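Local coordinates for protein possible thiamine biosynthesis enzyme (Candida albicans, PDB 2X7Q) that is of unknown function but has the periplasmic binding protein fold and may bind a small molecule linked to thiamine biosynthesis, at residues A102-S107 and H188-I193; S107-V112 and G170-M175; T113-L118 and Q192-Y197. The protein carries 1 engineered substitution. All coordinates share one frame; numbering follows the deposited sequence.

Interaction 1. Residues A102-S107 and H188-I193; sequences AVSTGS and HEIKQI
Thr105 and Lys191 face each other as an antiparallel hydrogen-bonded pair and exchange both backbone bonds. Thr105 N gives its proton to Lys191 O at 2.9 Å, and Lys191 N returns one to Thr105 O in a more bent bond, 134° at the hydrogen. Two residues on, the nearly straight bond from Ile193 N to Val103 O is 3.0 Å long. Val103 O also receives a CA-H...O contact from Gln192, and Lys191 O receives one from Ser104. Strand 190-197 thereby runs antiparallel to strand 100-106 as the outermost strand, within this chain, of a five-stranded mixed sheet, in a protein of periplasmic binding protein fold; the N-to-C directions of the two short strand segments lie 134° apart. Beyond the paired residues, the bend of Lys191 at chi3 (44°) brings CE to 3.1 Å from Gly106 O, and NZ beyond it reaches Ser107 O at 3.2 Å from above the carbonyl plane. On the same face as Lys191, Thr105 CG2 lies 3.7 Å from Ile193 CG2, the two side chains crossing at about a right angle. Ile193 CG1 packs 3.6 Å from Val103 CG1. Thr105 OG1 is bonded to Asp172 O, whereas Ser104 OG, beside Ile190 CD1, is bonded to Tyr185 OH of helix 178-186. Where the segment 188-193 leaves that helix, His188 closes a Schellman motif. A water joins Ser107 OG to Glu189 O, donating to the carbonyl at 2.8 Å; Glu189 O also bonds Asn163 ND2, and Glu189 OE2 forms a salt bridge with Arg159.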
# COMPACT_ATOMS: atom_id res chain seq x y z
N ALA A 102 -12.41 -4.00 -1.09
CA ALA A 102 -13.84 -4.11 -1.37
C ALA A 102 -14.09 -4.30 -2.86
O ALA A 102 -13.54 -3.56 -3.69
CB ALA A 102 -14.58 -2.88 -0.85
N VAL A 103 -14.92 -5.28 -3.20
CA VAL A 103 -15.26 -5.55 -4.59
C VAL A 103 -16.53 -4.81 -4.96
O VAL A 103 -17.58 -5.00 -4.34
CB VAL A 103 -15.45 -7.06 -4.83
CG1 VAL A 103 -15.72 -7.33 -6.30
CG2 VAL A 103 -14.23 -7.83 -4.35
N SER A 104 -16.45 -3.96 -5.98
CA SER A 104 -17.58 -3.12 -6.35
C SER A 104 -18.07 -3.38 -7.77
O SER A 104 -17.32 -3.88 -8.62
CB SER A 104 -17.21 -1.64 -6.21
OG SER A 104 -16.75 -1.34 -4.91
N THR A 105 -19.33 -3.05 -8.02
CA THR A 105 -19.90 -3.12 -9.36
C THR A 105 -20.87 -1.96 -9.56
O THR A 105 -21.07 -1.15 -8.65
CB THR A 105 -20.64 -4.46 -9.59
OG1 THR A 105 -21.03 -4.56 -10.97
CG2 THR A 105 -21.86 -4.56 -8.70
N GLY A 106 -21.46 -1.88 -10.75
CA GLY A 106 -22.39 -0.82 -11.06
C GLY A 106 -23.57 -0.77 -10.11
O GLY A 106 -23.84 -1.74 -9.40
N SER A 107 -24.28 0.35 -10.10
CA SER A 107 -25.44 0.52 -9.23
C SER A 107 -26.59 -0.37 -9.66
O SER A 107 -27.29 -0.94 -8.82
CB SER A 107 -25.89 1.99 -9.22
OG SER A 107 -26.25 2.42 -10.51
N HIS A 188 -24.93 5.41 -3.32
CA HIS A 188 -25.48 4.43 -4.25
C HIS A 188 -24.98 4.59 -5.69
O HIS A 188 -25.67 4.21 -6.63
CB HIS A 188 -27.01 4.47 -4.22
CG HIS A 188 -27.59 4.23 -2.85
ND1 HIS A 188 -27.76 2.97 -2.33
CD2 HIS A 188 -28.03 5.09 -1.91
CE1 HIS A 188 -28.28 3.06 -1.12
NE2 HIS A 188 -28.46 4.34 -0.84
N GLU A 189 -23.78 5.13 -5.85
CA GLU A 189 -23.16 5.22 -7.17
C GLU A 189 -22.65 3.85 -7.59
O GLU A 189 -22.79 3.44 -8.74
CB GLU A 189 -22.03 6.24 -7.19
CG GLU A 189 -21.30 6.32 -8.52
CD GLU A 189 -20.27 7.44 -8.56
OE1 GLU A 189 -20.42 8.41 -7.79
OE2 GLU A 189 -19.34 7.37 -9.39
N ILE A 190 -22.05 3.14 -6.64
CA ILE A 190 -21.59 1.77 -6.86
C ILE A 190 -22.23 0.82 -5.85
O ILE A 190 -23.03 1.24 -5.01
CB ILE A 190 -20.06 1.66 -6.80
CG1 ILE A 190 -19.54 2.21 -5.47
CG2 ILE A 190 -19.41 2.38 -7.96
CD1 ILE A 190 -18.03 2.17 -5.34
N LYS A 191 -21.87 -0.45 -5.94
CA LYS A 191 -22.51 -1.48 -5.13
C LYS A 191 -21.53 -2.59 -4.74
O LYS A 191 -20.91 -3.21 -5.60
CB LYS A 191 -23.69 -2.07 -5.89
CG LYS A 191 -24.33 -3.28 -5.24
CD LYS A 191 -25.56 -3.71 -6.03
CE LYS A 191 -25.28 -3.70 -7.53
NZ LYS A 191 -26.49 -3.99 -8.34
N GLN A 192 -21.39 -2.82 -3.44
CA GLN A 192 -20.47 -3.83 -2.94
C GLN A 192 -21.05 -5.23 -3.09
O GLN A 192 -22.22 -5.47 -2.79
CB GLN A 192 -20.13 -3.58 -1.47
CG GLN A 192 -19.28 -4.66 -0.83
CD GLN A 192 -19.01 -4.41 0.64
OE1 GLN A 192 -19.20 -5.29 1.47
NE2 GLN A 192 -18.57 -3.20 0.96
N ILE A 193 -20.22 -6.16 -3.56
CA ILE A 193 -20.65 -7.54 -3.74
C ILE A 193 -19.77 -8.50 -2.94
O ILE A 193 -20.10 -9.68 -2.79
CB ILE A 193 -20.63 -7.95 -5.22
CG1 ILE A 193 -19.22 -7.85 -5.80
CG2 ILE A 193 -21.60 -7.10 -6.02
CD1 ILE A 193 -19.13 -8.27 -7.26
O HOH W 1 -24.57 4.72 -10.45

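Interaction 2. Residues S107-V112 and G170-M175; sequences SNRDDV and GSDAFM
The Arg109 guanidinium meets segment 170-175 through its edge: Ser171 O and Asp111 OD2 lie in its plane, and Asp172 OD1 lies near it. NH1 points at Ser171 O over 2.9 Å in an almost straight bond, 174° at the hydrogen, which also lies in the plane of the carbonyl. NH2 is shared between two carboxylates. It reaches Asp111 OD2 at 2.8 Å and, by a longer and more bent salt bridge of 3.2 Å, Asp172 OD1, which it approaches on the anti side and tilted out of the carboxylate plane. The guanidinium and Asp172 carboxylate planes are 59° apart. Asp111, two residues along the same loop, is held side-on, because NE also bonds Asp111 OD1 on its syn lone pair at 2.9 Å. This grip is made within the type I turn from Arg109 to Val112. The arginine chain is folded back by bends at chi2 and chi3, which place CD and NE. Beside the charged groups, Val112 supplies the apolar part of the contact: CG1 lies 3.7 Å from Asp172 O, and CG2 lies 4.0 Å from Asp172 CB. The contact thus ties the loop after strand 100-106 to the approach of strand 173-177. Outside the two segments, Arg109 NH1 also bonds Val162 O at the end of helix 155-162, and Asp172 OD1 forms a salt bridge with Arg120. A water lies 2.8 Å from both Asp111 OD2 and Asp172 OD1, probably donating to them; these like-charged oxygens are 4.3 Å apart. Their repulsion is probably eased by the Arg109 NH2 that bonds to both. The positive charges of Arg109 and Arg120 would be expected to favour the ionised form of Asp172, which with Asp111 probably holds Arg109 in its rotation.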
# COMPACT_ATOMS: atom_id res chain seq x y z
N SER A 107 -24.28 0.35 -10.10
CA SER A 107 -25.44 0.52 -9.23
C SER A 107 -26.59 -0.37 -9.66
O SER A 107 -27.29 -0.94 -8.82
CB SER A 107 -25.89 1.99 -9.22
OG SER A 107 -26.25 2.42 -10.51
N ASN A 108 -26.78 -0.50 -10.97
CA ASN A 108 -27.84 -1.34 -11.52
C ASN A 108 -27.29 -2.38 -12.49
O ASN A 108 -27.32 -2.19 -13.70
CB ASN A 108 -28.89 -0.48 -12.22
CG ASN A 108 -30.07 -1.30 -12.72
OD1 ASN A 108 -30.81 -1.89 -11.93
ND2 ASN A 108 -30.26 -1.34 -14.03
N ARG A 109 -26.80 -3.49 -11.94
CA ARG A 109 -26.24 -4.56 -12.76
C ARG A 109 -26.89 -5.90 -12.44
O ARG A 109 -26.48 -6.60 -11.52
CB ARG A 109 -24.73 -4.66 -12.55
CG ARG A 109 -23.95 -3.42 -12.95
CD ARG A 109 -23.98 -3.21 -14.45
NE ARG A 109 -23.43 -4.36 -15.17
CZ ARG A 109 -22.14 -4.54 -15.41
NH1 ARG A 109 -21.25 -3.65 -15.00
NH2 ARG A 109 -21.73 -5.61 -16.07
N ASP A 110 -27.92 -6.26 -13.21
CA ASP A 110 -28.61 -7.53 -13.01
C ASP A 110 -27.70 -8.71 -13.31
O ASP A 110 -27.93 -9.82 -12.84
CB ASP A 110 -29.86 -7.60 -13.89
CG ASP A 110 -30.98 -6.70 -13.40
OD1 ASP A 110 -30.78 -6.02 -12.37
OD2 ASP A 110 -32.04 -6.67 -14.05
N ASP A 111 -26.66 -8.47 -14.10
CA ASP A 111 -25.75 -9.53 -14.53
C ASP A 111 -24.64 -9.80 -13.52
O ASP A 111 -23.95 -10.82 -13.61
CB ASP A 111 -25.15 -9.20 -15.90
CG ASP A 111 -24.39 -7.89 -15.90
OD1 ASP A 111 -24.71 -7.00 -15.09
OD2 ASP A 111 -23.47 -7.74 -16.74
N VAL A 112 -24.47 -8.90 -12.56
CA VAL A 112 -23.42 -9.05 -11.55
C VAL A 112 -23.96 -8.86 -10.14
O VAL A 112 -24.24 -7.74 -9.72
CB VAL A 112 -22.27 -8.06 -11.79
CG1 VAL A 112 -21.19 -8.24 -10.73
CG2 VAL A 112 -21.69 -8.25 -13.18
N GLY A 170 -16.27 -1.03 -20.54
CA GLY A 170 -17.09 -1.59 -19.48
C GLY A 170 -16.38 -2.67 -18.68
O GLY A 170 -15.47 -3.33 -19.17
N SER A 171 -16.81 -2.84 -17.43
CA SER A 171 -16.24 -3.86 -16.55
C SER A 171 -17.34 -4.47 -15.68
O SER A 171 -18.39 -3.86 -15.48
CB SER A 171 -15.14 -3.28 -15.68
OG SER A 171 -14.06 -2.80 -16.46
N ASP A 172 -17.09 -5.67 -15.17
CA ASP A 172 -18.04 -6.32 -14.28
C ASP A 172 -17.83 -5.90 -12.84
O ASP A 172 -18.78 -5.76 -12.07
CB ASP A 172 -17.95 -7.84 -14.41
CG ASP A 172 -18.48 -8.35 -15.74
OD1 ASP A 172 -19.23 -7.62 -16.40
OD2 ASP A 172 -18.14 -9.50 -16.11
N ALA A 173 -16.57 -5.68 -12.47
CA ALA A 173 -16.22 -5.28 -11.11
C ALA A 173 -14.78 -4.82 -10.99
O ALA A 173 -13.95 -5.10 -11.86
CB ALA A 173 -16.49 -6.42 -10.14
N PHE A 174 -14.48 -4.09 -9.92
CA PHE A 174 -13.13 -3.66 -9.61
C PHE A 174 -12.91 -3.74 -8.10
O PHE A 174 -13.87 -3.84 -7.34
CB PHE A 174 -12.89 -2.23 -10.11
CG PHE A 174 -13.65 -1.18 -9.36
CD1 PHE A 174 -14.94 -0.85 -9.73
CD2 PHE A 174 -13.08 -0.52 -8.28
CE1 PHE A 174 -15.65 0.12 -9.04
CE2 PHE A 174 -13.78 0.44 -7.59
CZ PHE A 174 -15.06 0.77 -7.96
N MSE A 175 -11.65 -3.71 -7.68
CA MSE A 175 -11.34 -3.80 -6.26
C MSE A 175 -10.62 -2.55 -5.76
O MSE A 175 -9.68 -2.06 -6.40
CB MSE A 175 -10.50 -5.05 -5.98
CG MSE A 175 -11.16 -6.34 -6.42
SE MSE A 175 -10.07 -7.91 -6.07
CE MSE A 175 -9.84 -7.70 -4.16
O HOH W 2 -21.30 -9.51 -16.78

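Interaction 3. Residues T113-L118 and Q192-Y197; sequences TDAKQL and QIDQIY
The loop joining strands 100-106 and 120-123 packs here against strand 190-197, at the margin of the five-stranded mixed sheet in this periplasmic binding protein fold. Ile193, already paired with strand 100-106, turns its side chain toward the loop. Its CG2 lies 3.7 Å from Thr113 O, and its CD1 meets Leu118 CD2 tip to tip at 4.0 Å. Leu118 also packs on Val112, Phe146 and Asp172. One residue further along the strand, Asp194 OD2 lies 3.6 Å from Ala115 CB, its CG standing anti to the backbone N (chi1 -158°) on the way to that contact. No direct hydrogen bond links the segments. A water does so instead, accepting from Ala115 N and donating to Ile193 O at 2.9 Å and to Asp114 OD1. Asp114 also shapes the loop: it makes an Asx turn as the 3-10 segment 115-117 begins, and OD2 accepts the proton of Lys116 N at 2.9 Å from above the carboxylate plane, with an angle of 153° at the hydrogen.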
# COMPACT_ATOMS: atom_id res chain seq x y z
N THR A 113 -24.11 -9.97 -9.42
CA THR A 113 -24.58 -9.93 -8.03
C THR A 113 -23.62 -10.68 -7.11
O THR A 113 -23.48 -10.33 -5.93
CB THR A 113 -25.99 -10.55 -7.90
OG1 THR A 113 -25.93 -11.95 -8.19
CG2 THR A 113 -26.95 -9.88 -8.87
N ASP A 114 -22.97 -11.70 -7.64
CA ASP A 114 -22.01 -12.50 -6.88
C ASP A 114 -20.61 -12.41 -7.47
O ASP A 114 -20.45 -12.20 -8.68
CB ASP A 114 -22.46 -13.96 -6.82
CG ASP A 114 -21.50 -14.84 -6.03
OD1 ASP A 114 -21.45 -14.71 -4.79
OD2 ASP A 114 -20.81 -15.66 -6.66
N ALA A 115 -19.60 -12.56 -6.63
CA ALA A 115 -18.21 -12.43 -7.04
C ALA A 115 -17.80 -13.48 -8.08
O ALA A 115 -16.92 -13.24 -8.90
CB ALA A 115 -17.29 -12.51 -5.83
N LYS A 116 -18.45 -14.64 -8.03
CA LYS A 116 -18.12 -15.72 -8.95
C LYS A 116 -18.60 -15.45 -10.38
O LYS A 116 -18.21 -16.15 -11.31
CB LYS A 116 -18.67 -17.06 -8.44
CG LYS A 116 -17.95 -17.58 -7.19
CD LYS A 116 -18.13 -19.09 -7.01
CE LYS A 116 -19.40 -19.44 -6.26
NZ LYS A 116 -19.47 -20.89 -5.94
N GLN A 117 -19.43 -14.42 -10.54
CA GLN A 117 -19.96 -14.07 -11.85
C GLN A 117 -19.03 -13.13 -12.61
O GLN A 117 -19.31 -12.75 -13.75
CB GLN A 117 -21.34 -13.42 -11.72
CG GLN A 117 -22.43 -14.35 -11.21
CD GLN A 117 -23.78 -13.67 -11.13
OE1 GLN A 117 -24.65 -13.87 -11.98
NE2 GLN A 117 -23.96 -12.85 -10.10
N LEU A 118 -17.92 -12.76 -11.99
CA LEU A 118 -17.00 -11.79 -12.57
C LEU A 118 -16.19 -12.35 -13.73
O LEU A 118 -15.67 -13.47 -13.66
CB LEU A 118 -16.07 -11.22 -11.50
CG LEU A 118 -16.75 -10.55 -10.31
CD1 LEU A 118 -15.71 -9.91 -9.39
CD2 LEU A 118 -17.76 -9.52 -10.78
N GLN A 192 -21.39 -2.82 -3.44
CA GLN A 192 -20.47 -3.83 -2.94
C GLN A 192 -21.05 -5.23 -3.09
O GLN A 192 -22.22 -5.47 -2.79
CB GLN A 192 -20.13 -3.58 -1.47
CG GLN A 192 -19.28 -4.66 -0.83
CD GLN A 192 -19.01 -4.41 0.64
OE1 GLN A 192 -19.20 -5.29 1.47
NE2 GLN A 192 -18.57 -3.20 0.96
N ILE A 193 -20.22 -6.16 -3.56
CA ILE A 193 -20.65 -7.54 -3.74
C ILE A 193 -19.77 -8.50 -2.94
O ILE A 193 -20.10 -9.68 -2.79
CB ILE A 193 -20.63 -7.95 -5.22
CG1 ILE A 193 -19.22 -7.85 -5.80
CG2 ILE A 193 -21.60 -7.10 -6.02
CD1 ILE A 193 -19.13 -8.27 -7.26
N ASP A 194 -18.64 -8.00 -2.44
CA ASP A 194 -17.71 -8.83 -1.68
C ASP A 194 -16.58 -8.01 -1.05
O ASP A 194 -16.34 -6.87 -1.45
CB ASP A 194 -17.13 -9.91 -2.59
CG ASP A 194 -16.60 -11.10 -1.81
OD1 ASP A 194 -16.73 -11.12 -0.57
OD2 ASP A 194 -16.05 -12.03 -2.45
N GLN A 195 -15.91 -8.60 -0.07
CA GLN A 195 -14.74 -7.98 0.55
C GLN A 195 -13.64 -9.03 0.70
O GLN A 195 -13.89 -10.22 0.50
CB GLN A 195 -15.10 -7.41 1.93
CG GLN A 195 -16.05 -6.23 1.89
CD GLN A 195 -16.33 -5.66 3.27
OE1 GLN A 195 -15.93 -6.24 4.28
NE2 GLN A 195 -17.03 -4.53 3.32
N ILE A 196 -12.43 -8.60 1.04
CA ILE A 196 -11.32 -9.52 1.23
C ILE A 196 -10.11 -8.85 1.86
O ILE A 196 -9.61 -7.84 1.35
CB ILE A 196 -10.91 -10.20 -0.10
CG1 ILE A 196 -9.72 -11.13 0.13
CG2 ILE A 196 -10.59 -9.17 -1.15
CD1 ILE A 196 -9.26 -11.84 -1.13
N TYR A 197 -9.63 -9.42 2.96
CA TYR A 197 -8.46 -8.89 3.65
C TYR A 197 -7.18 -9.41 3.01
O TYR A 197 -7.17 -10.48 2.40
CB TYR A 197 -8.48 -9.28 5.13
CG TYR A 197 -9.56 -8.60 5.95
CD1 TYR A 197 -9.35 -7.35 6.50
CD2 TYR A 197 -10.77 -9.23 6.18
CE1 TYR A 197 -10.33 -6.73 7.25
CE2 TYR A 197 -11.76 -8.62 6.93
CZ TYR A 197 -11.53 -7.37 7.46
OH TYR A 197 -12.51 -6.76 8.21
O HOH W 3 -19.76 -12.43 -3.65

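Overall arrangement
The three contacts lie close together on one side of the chain's centre, and all reach the same five-stranded sheet. Centres of interactions 1 and 2 are about 7 Å apart, 1 and 3 about 9 Å, 2 and 3 about 10 Å. Along the chain, strand 100-106 leads into the loop whose successive parts, 107-112 and 113-118, serve interactions 2 and 3; strand 173-177 and then strand 190-197 follow. Interactions 1 and 3 both use Ile193, the segments of 1 and 2 meet at Ser107, and Leu118 touches both Ala173 and Val112. One loop after strand 100-106 therefore contacts the residues leading into strand 173-177 and the outer strand 190-197, the neighbours of strand 100-106 on its two sides.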